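Local coordinates for hemolysin-related protein (Vibrio cholerae serotype O1, PDB 5V6F), which binds mannose-containing glycans through this second beta-prism lectin domain of the biofilm protein RbmC, consistent with recognition of host glycans, at residues Asp22-Leu27 and Arg57-Leu62; Glu69-Leu74 and Ile82-Phe87. All blocks are in the same frame, centred on the assembly; numbering follows the deposited sequence.

Contact 1 of 2, residues Asp22-Leu27 and Arg57-Leu62; sequences DNLMYL and RAPIAL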
ATOM      1  N   ASP A  22      -1.542  -7.418 -16.327  1.00  7.39           N
ATOM      2  CA  ASP A  22      -2.700  -7.801 -15.529  1.00  8.66           C
ATOM      3  C   ASP A  22      -3.188  -6.685 -14.610  1.00  7.16           C
ATOM      4  O   ASP A  22      -4.289  -6.799 -14.061  1.00  6.73           O
ATOM      5  CB  ASP A  22      -2.379  -9.047 -14.699  1.00  7.96           C
ATOM      6  CG  ASP A  22      -2.195 -10.288 -15.558  1.00 12.13           C
ATOM      7  OD1 ASP A  22      -2.884 -10.409 -16.591  1.00 16.26           O
ATOM      8  OD2 ASP A  22      -1.358 -11.139 -15.198  1.00 14.38           O
ATOM      9  N   ASN A  23      -2.409  -5.616 -14.428  1.00  3.97           N
ATOM     10  CA  ASN A  23      -2.872  -4.415 -13.722  1.00  4.31           C
ATOM     11  C   ASN A  23      -3.299  -4.725 -12.286  1.00  7.88           C
ATOM     12  O   ASN A  23      -4.356  -4.284 -11.827  1.00  8.14           O
ATOM     13  CB  ASN A  23      -4.027  -3.750 -14.478  1.00  6.84           C
ATOM     14  CG  ASN A  23      -3.588  -3.081 -15.760  1.00  9.49           C
ATOM     15  OD1 ASN A  23      -2.582  -2.377 -15.796  1.00  6.23           O
ATOM     16  ND2 ASN A  23      -4.355  -3.287 -16.823  1.00  9.54           N
ATOM     17  N   LEU A  24      -2.464  -5.472 -11.564  1.00  6.56           N
ATOM     18  CA  LEU A  24      -2.800  -5.927 -10.218  1.00  4.19           C
ATOM     19  C   LEU A  24      -1.821  -5.382  -9.186  1.00  4.24           C
ATOM     20  O   LEU A  24      -0.613  -5.300  -9.434  1.00  7.33           O
ATOM     21  CB  LEU A  24      -2.809  -7.455 -10.138  1.00  5.29           C
ATOM     22  CG  LEU A  24      -3.842  -8.168 -11.009  1.00  6.62           C
ATOM     23  CD1 LEU A  24      -3.650  -9.678 -10.933  1.00 11.86           C
ATOM     24  CD2 LEU A  24      -5.256  -7.792 -10.607  1.00  9.19           C
ATOM     25  N   MET A  25      -2.362  -5.029  -8.019  1.00  1.75           N
ATOM     26  CA  MET A  25      -1.588  -4.672  -6.837  1.00  3.06           C
ATOM     27  C   MET A  25      -1.911  -5.683  -5.745  1.00  2.91           C
ATOM     28  O   MET A  25      -3.083  -5.864  -5.393  1.00  4.85           O
ATOM     29  CB  MET A  25      -1.924  -3.251  -6.381  1.00  3.63           C
ATOM     30  CG  MET A  25      -1.174  -2.773  -5.162  1.00  4.47           C
ATOM     31  SD  MET A  25      -1.796  -1.154  -4.681  1.00  5.70           S
ATOM     32  CE  MET A  25      -0.720  -0.773  -3.301  1.00  8.24           C
ATOM     33  N   TYR A  26      -0.880  -6.349  -5.227  1.00  2.51           N
ATOM     34  CA  TYR A  26      -1.028  -7.351  -4.181  1.00  2.85           C
ATOM     35  C   TYR A  26      -0.524  -6.794  -2.856  1.00  5.11           C
ATOM     36  O   TYR A  26       0.479  -6.075  -2.815  1.00  2.93           O
ATOM     37  CB  TYR A  26      -0.259  -8.631  -4.526  1.00  5.57           C
ATOM     38  CG  TYR A  26      -0.938  -9.522  -5.540  1.00  5.13           C
ATOM     39  CD1 TYR A  26      -0.705  -9.366  -6.901  1.00  5.54           C
ATOM     40  CD2 TYR A  26      -1.803 -10.534  -5.135  1.00  6.67           C
ATOM     41  CE1 TYR A  26      -1.325 -10.187  -7.832  1.00  8.69           C
ATOM     42  CE2 TYR A  26      -2.427 -11.354  -6.060  1.00  9.51           C
ATOM     43  CZ  TYR A  26      -2.185 -11.176  -7.404  1.00  7.28           C
ATOM     44  OH  TYR A  26      -2.798 -11.996  -8.330  1.00  9.51           O
ATOM     45  N   LEU A  27      -1.220  -7.139  -1.774  1.00  2.89           N
ATOM     46  CA  LEU A  27      -0.857  -6.679  -0.444  1.00  2.89           C
ATOM     47  C   LEU A  27      -0.991  -7.814   0.557  1.00  3.74           C
ATOM     48  O   LEU A  27      -1.921  -8.622   0.471  1.00  4.71           O
ATOM     49  CB  LEU A  27      -1.740  -5.514   0.014  1.00  5.60           C
ATOM     50  CG  LEU A  27      -1.730  -4.247  -0.839  1.00  2.82           C
ATOM     51  CD1 LEU A  27      -2.826  -4.291  -1.901  1.00  3.90           C
ATOM     52  CD2 LEU A  27      -1.873  -3.024   0.053  1.00  5.01           C
ATOM     53  N   ARG A  57      -4.030 -10.614   0.636  1.00  4.05           N
ATOM     54  CA  ARG A  57      -5.394 -10.204   0.347  1.00  5.27           C
ATOM     55  C   ARG A  57      -5.682 -10.349  -1.140  1.00  4.17           C
ATOM     56  O   ARG A  57      -4.781 -10.504  -1.965  1.00  5.89           O
ATOM     57  CB  ARG A  57      -5.617  -8.757   0.797  1.00  9.60           C
ATOM     58  CG  ARG A  57      -5.234  -8.498   2.247  1.00  5.28           C
ATOM     59  CD  ARG A  57      -6.159  -9.238   3.201  1.00  6.61           C
ATOM     60  NE  ARG A  57      -5.732  -9.130   4.591  1.00  4.64           N
ATOM     61  CZ  ARG A  57      -6.353  -9.716   5.610  1.00  7.34           C
ATOM     62  NH1 ARG A  57      -7.443 -10.444   5.398  1.00 10.82           N
ATOM     63  NH2 ARG A  57      -5.888  -9.570   6.843  1.00  7.63           N
ATOM     64  N   ALA A  58      -6.965 -10.306  -1.474  1.00  4.27           N
ATOM     65  CA  ALA A  58      -7.353 -10.272  -2.871  1.00  3.70           C
ATOM     66  C   ALA A  58      -6.705  -9.066  -3.544  1.00  6.15           C
ATOM     67  O   ALA A  58      -6.621  -7.989  -2.937  1.00  5.45           O
ATOM     68  CB  ALA A  58      -8.874 -10.200  -3.005  1.00  3.97           C
ATOM     69  N   PRO A  59      -6.221  -9.204  -4.777  1.00  5.16           N
ATOM     70  CA  PRO A  59      -5.512  -8.092  -5.415  1.00  4.76           C
ATOM     71  C   PRO A  59      -6.442  -6.948  -5.778  1.00  5.29           C
ATOM     72  O   PRO A  59      -7.645  -7.125  -5.988  1.00  7.82           O
ATOM     73  CB  PRO A  59      -4.905  -8.729  -6.670  1.00  6.52           C
ATOM     74  CG  PRO A  59      -5.795  -9.879  -6.972  1.00  7.76           C
ATOM     75  CD  PRO A  59      -6.260 -10.396  -5.641  1.00  6.51           C
ATOM     76  N   ILE A  60      -5.853  -5.762  -5.851  1.00  3.46           N
ATOM     77  CA  ILE A  60      -6.543  -4.559  -6.297  1.00  3.36           C
ATOM     78  C   ILE A  60      -6.325  -4.406  -7.797  1.00  3.09           C
ATOM     79  O   ILE A  60      -5.181  -4.395  -8.270  1.00  3.73           O
ATOM     80  CB  ILE A  60      -6.027  -3.324  -5.539  1.00  4.62           C
ATOM     81  CG1 ILE A  60      -6.162  -3.521  -4.024  1.00  7.16           C
ATOM     82  CG2 ILE A  60      -6.752  -2.067  -5.987  1.00  6.56           C
ATOM     83  CD1 ILE A  60      -7.578  -3.731  -3.539  1.00  7.90           C
ATOM     84  N   ALA A  61      -7.419  -4.289  -8.547  1.00  3.50           N
ATOM     85  CA  ALA A  61      -7.341  -4.070  -9.989  1.00  4.82           C
ATOM     86  C   ALA A  61      -7.027  -2.596 -10.221  1.00  5.36           C
ATOM     87  O   ALA A  61      -7.891  -1.731 -10.076  1.00  5.18           O
ATOM     88  CB  ALA A  61      -8.639  -4.485 -10.669  1.00  7.01           C
ATOM     89  N   LEU A  62      -5.775  -2.308 -10.583  1.00  4.03           N
ATOM     90  CA  LEU A  62      -5.333  -0.923 -10.692  1.00  4.59           C
ATOM     91  C   LEU A  62      -6.006  -0.192 -11.842  1.00  4.08           C
ATOM     92  O   LEU A  62      -6.143   1.035 -11.793  1.00  5.73           O
ATOM     93  CB  LEU A  62      -3.819  -0.873 -10.862  1.00  5.48           C
ATOM     94  CG  LEU A  62      -3.007  -1.315  -9.644  1.00  5.06           C
ATOM     95  CD1 LEU A  62      -1.527  -1.314  -9.978  1.00  8.09           C
ATOM     96  CD2 LEU A  62      -3.287  -0.422  -8.441  1.00  8.87           C
TER
HETATM   97  O   HOH W   1      -3.847  -8.038  -2.440  1.00  5.48           O
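M25 and L62 meet on the inward face of an antiparallel strand pair, where L62 CD2 comes within 3.8 Å of M25 CB and the two side chains cross at about a right angle. M25 CG stands anti to the backbone N (chi1 -180°); the extended chain beyond it carries SD past L62 CD2, and its end leads on to F87 and I122. On the same face L27 CD1 lies 4.0 Å from I60 CG1; F87 touches both side chains, so this half is closely packed and buried. M25 and I60 pair reciprocally, M25 N to I60 O at 2.9 Å and I60 N to M25 O at 2.8 Å. The other face, with L24, Y26, P59 and A61, is partly exposed. Here P59 CB sits over the centre of the Y26 ring, 3.7 Å from its centroid and 14° off the normal, a CH-pi contact. Beyond P59 the pairing opens: a water accepts from L27 N at 2.9 Å and gives a weak bond to R57 O, before R57 N closes on L27 O at 2.9 Å. Strand 55-61 forms the edge of one of the three four-stranded antiparallel sheets of the beta-prism lectin domain.

Contact 2 of 2, residues Glu69-Leu74 and Ile82-Phe87; sequences EVTSGL and IVAIKF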
ATOM      1  N   GLU A  69      -7.319   6.203   0.095  1.00  3.80           N
ATOM      2  CA  GLU A  69      -7.298   6.931   1.357  1.00  4.77           C
ATOM      3  C   GLU A  69      -6.325   6.170   2.243  1.00  2.64           C
ATOM      4  O   GLU A  69      -6.625   5.051   2.671  1.00  5.04           O
ATOM      5  CB  GLU A  69      -8.695   6.999   1.970  1.00  5.15           C
ATOM      6  CG  GLU A  69      -8.832   7.837   3.218  1.00  7.33           C
ATOM      7  CD  GLU A  69     -10.266   7.878   3.708  1.00 11.98           C
ATOM      8  OE1 GLU A  69     -10.667   6.971   4.466  1.00 17.63           O
ATOM      9  OE2 GLU A  69     -11.004   8.803   3.308  1.00 18.81           O
ATOM     10  N   VAL A  70      -5.151   6.749   2.482  1.00  2.45           N
ATOM     11  CA  VAL A  70      -4.041   6.058   3.129  1.00  2.96           C
ATOM     12  C   VAL A  70      -3.897   6.604   4.540  1.00  5.74           C
ATOM     13  O   VAL A  70      -3.689   7.809   4.727  1.00  3.41           O
ATOM     14  CB  VAL A  70      -2.732   6.232   2.345  1.00  3.77           C
ATOM     15  CG1 VAL A  70      -1.588   5.478   3.025  1.00  5.38           C
ATOM     16  CG2 VAL A  70      -2.905   5.756   0.911  1.00  4.58           C
ATOM     17  N   THR A  71      -3.992   5.722   5.529  1.00  2.83           N
ATOM     18  CA  THR A  71      -3.792   6.091   6.924  1.00  4.21           C
ATOM     19  C   THR A  71      -2.415   5.607   7.367  1.00  4.78           C
ATOM     20  O   THR A  71      -2.096   4.419   7.244  1.00  3.46           O
ATOM     21  CB  THR A  71      -4.887   5.505   7.814  1.00  4.63           C
ATOM     22  OG1 THR A  71      -6.169   5.925   7.334  1.00  5.50           O
ATOM     23  CG2 THR A  71      -4.722   5.981   9.257  1.00  5.57           C
ATOM     24  N   SER A  72      -1.607   6.530   7.879  1.00  3.93           N
ATOM     25  CA  SER A  72      -0.277   6.226   8.384  1.00  3.25           C
ATOM     26  C   SER A  72      -0.176   6.755   9.805  1.00  3.91           C
ATOM     27  O   SER A  72      -0.924   7.648  10.203  1.00  6.38           O
ATOM     28  CB  SER A  72       0.817   6.857   7.511  1.00  2.83           C
ATOM     29  OG  SER A  72       0.647   6.535   6.143  1.00  5.89           O
ATOM     30  N   GLY A  73       0.752   6.203  10.576  1.00  3.75           N
ATOM     31  CA  GLY A  73       0.951   6.718  11.918  1.00  2.67           C
ATOM     32  C   GLY A  73       1.985   5.929  12.687  1.00  2.57           C
ATOM     33  O   GLY A  73       2.710   5.097  12.137  1.00  1.77           O
ATOM     34  N   LEU A  74       2.037   6.223  13.984  1.00  4.00           N
ATOM     35  CA  LEU A  74       2.951   5.571  14.915  1.00  4.14           C
ATOM     36  C   LEU A  74       2.317   4.265  15.370  1.00  3.54           C
ATOM     37  O   LEU A  74       1.481   4.242  16.276  1.00  3.56           O
ATOM     38  CB  LEU A  74       3.253   6.484  16.098  1.00  2.69           C
ATOM     39  CG  LEU A  74       4.193   5.918  17.163  1.00  5.90           C
ATOM     40  CD1 LEU A  74       5.544   5.548  16.572  1.00  5.22           C
ATOM     41  CD2 LEU A  74       4.373   6.921  18.289  1.00 12.10           C
ATOM     42  N   ILE A  82       2.636   2.837   7.144  1.00  2.87           N
ATOM     43  CA  ILE A  82       1.271   2.801   6.637  1.00  2.78           C
ATOM     44  C   ILE A  82       0.534   1.689   7.365  1.00  2.76           C
ATOM     45  O   ILE A  82       0.995   0.541   7.401  1.00  3.78           O
ATOM     46  CB  ILE A  82       1.258   2.585   5.115  1.00  3.80           C
ATOM     47  CG1 ILE A  82       1.852   3.812   4.410  1.00  3.67           C
ATOM     48  CG2 ILE A  82      -0.169   2.283   4.624  1.00  2.04           C
ATOM     49  CD1 ILE A  82       1.904   3.717   2.885  1.00  6.69           C
ATOM     50  N   VAL A  83      -0.608   2.024   7.961  1.00  2.37           N
ATOM     51  CA  VAL A  83      -1.381   1.048   8.712  1.00  2.96           C
ATOM     52  C   VAL A  83      -2.679   0.657   8.015  1.00  1.26           C
ATOM     53  O   VAL A  83      -3.186  -0.444   8.269  1.00  2.07           O
ATOM     54  CB  VAL A  83      -1.667   1.533  10.152  1.00  2.41           C
ATOM     55  CG1 VAL A  83      -0.357   1.652  10.928  1.00  2.09           C
ATOM     56  CG2 VAL A  83      -2.428   2.857  10.162  1.00  3.81           C
ATOM     57  N   ALA A  84      -3.214   1.494   7.126  1.00  3.09           N
ATOM     58  CA  ALA A  84      -4.439   1.142   6.426  1.00  3.84           C
ATOM     59  C   ALA A  84      -4.484   1.843   5.077  1.00  3.18           C
ATOM     60  O   ALA A  84      -3.995   2.966   4.923  1.00  3.66           O
ATOM     61  CB  ALA A  84      -5.679   1.511   7.246  1.00  5.60           C
ATOM     62  N   ILE A  85      -5.076   1.159   4.098  1.00  3.43           N
ATOM     63  CA  ILE A  85      -5.374   1.748   2.798  1.00  2.45           C
ATOM     64  C   ILE A  85      -6.801   1.392   2.434  1.00  2.64           C
ATOM     65  O   ILE A  85      -7.165   0.209   2.404  1.00  3.65           O
ATOM     66  CB  ILE A  85      -4.427   1.264   1.683  1.00  1.86           C
ATOM     67  CG1 ILE A  85      -2.965   1.443   2.081  1.00  3.34           C
ATOM     68  CG2 ILE A  85      -4.712   2.039   0.392  1.00  3.66           C
ATOM     69  CD1 ILE A  85      -2.014   0.676   1.198  1.00  3.90           C
ATOM     70  N   LYS A  86      -7.601   2.410   2.139  1.00  3.88           N
ATOM     71  CA  LYS A  86      -8.932   2.222   1.586  1.00  3.84           C
ATOM     72  C   LYS A  86      -8.867   2.471   0.084  1.00  4.75           C
ATOM     73  O   LYS A  86      -8.508   3.570  -0.351  1.00  3.91           O
ATOM     74  CB  LYS A  86      -9.937   3.161   2.248  1.00  4.98           C
ATOM     75  CG  LYS A  86     -11.343   3.050   1.698  1.00  4.78           C
ATOM     76  CD  LYS A  86     -12.273   4.040   2.371  1.00 11.76           C
ATOM     77  CE  LYS A  86     -13.578   4.167   1.620  1.00 11.57           C
ATOM     78  NZ  LYS A  86     -14.433   5.248   2.191  1.00 20.67           N
ATOM     79  N   PHE A  87      -9.197   1.448  -0.697  1.00  5.39           N
ATOM     80  CA  PHE A  87      -9.226   1.534  -2.152  1.00  6.04           C
ATOM     81  C   PHE A  87     -10.672   1.706  -2.602  1.00  2.52           C
ATOM     82  O   PHE A  87     -11.513   0.848  -2.321  1.00  5.60           O
ATOM     83  CB  PHE A  87      -8.631   0.276  -2.788  1.00  4.94           C
ATOM     84  CG  PHE A  87      -7.208  -0.016  -2.382  1.00  4.66           C
ATOM     85  CD1 PHE A  87      -6.935  -0.773  -1.255  1.00  4.48           C
ATOM     86  CD2 PHE A  87      -6.147   0.421  -3.156  1.00  5.38           C
ATOM     87  CE1 PHE A  87      -5.626  -1.064  -0.896  1.00  6.33           C
ATOM     88  CE2 PHE A  87      -4.834   0.137  -2.800  1.00  5.78           C
ATOM     89  CZ  PHE A  87      -4.577  -0.609  -1.674  1.00  6.79           C
TER
HETATM   90  O   HOH W   2     -13.324   6.676   4.962  1.00 27.09           O
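T71 and A84 form a hydrogen-bonded antiparallel pair at which the register slips by one residue. Among the backbone bonds, T71 O takes two donors, V83 N at 2.9 Å and A84 N at 3.1 Å, which makes V83 and A84 a classic beta bulge opposite T71. T71 N gives to A84 O, and E69 and K86 exchange a reciprocal pair of bonds farther along. Apolar contacts gather on the face of V70, I82 and I85: V70 CG1 packs at 3.8 Å on I82 CG2, the V70 and I85 side chains lie side by side, CG2 to CG2, and F134 touches all three residues. Polar oxygens also pack on carbon: the hydroxyl oxygen S72 OG lies 3.4 Å from I82 CG1, and V83 CG2, in the crowded position between backbone N and carbonyl carbon, lies 3.3 Å from T71 O. On the other face T71 CB meets A84 CB, and the extended chains of E69 and K86 cross obliquely. E69 OE1 and K86 NZ remain 4.7 Å apart; a water donates to OE1 at 2.7 Å and accepts a weak bond from NZ. The chemistry implies a hairpin held by backbone and apolar inner face, to which these opposite charges may add a modest attraction, partly through the water.

In the fold
Contact 1 precedes contact 2 along the chain, and strand 55-61 of the first is followed directly by strand 65-75 of the second. Each lies in its own four-stranded antiparallel sheet: contact 1 joins strand 24-29 to the outermost strand 55-61, whereas contact 2 pairs the two central strands, 65-75 and 80-89. Their centres are about 17 Å apart, on opposite sides of the chain's centre. The two sheets nevertheless meet in the core through F87 and I85, both on strand 80-89. Together with the third sheet, which contributes I122 and F134, they build the beta-prism that carries the mannose-containing glycan in its pocket.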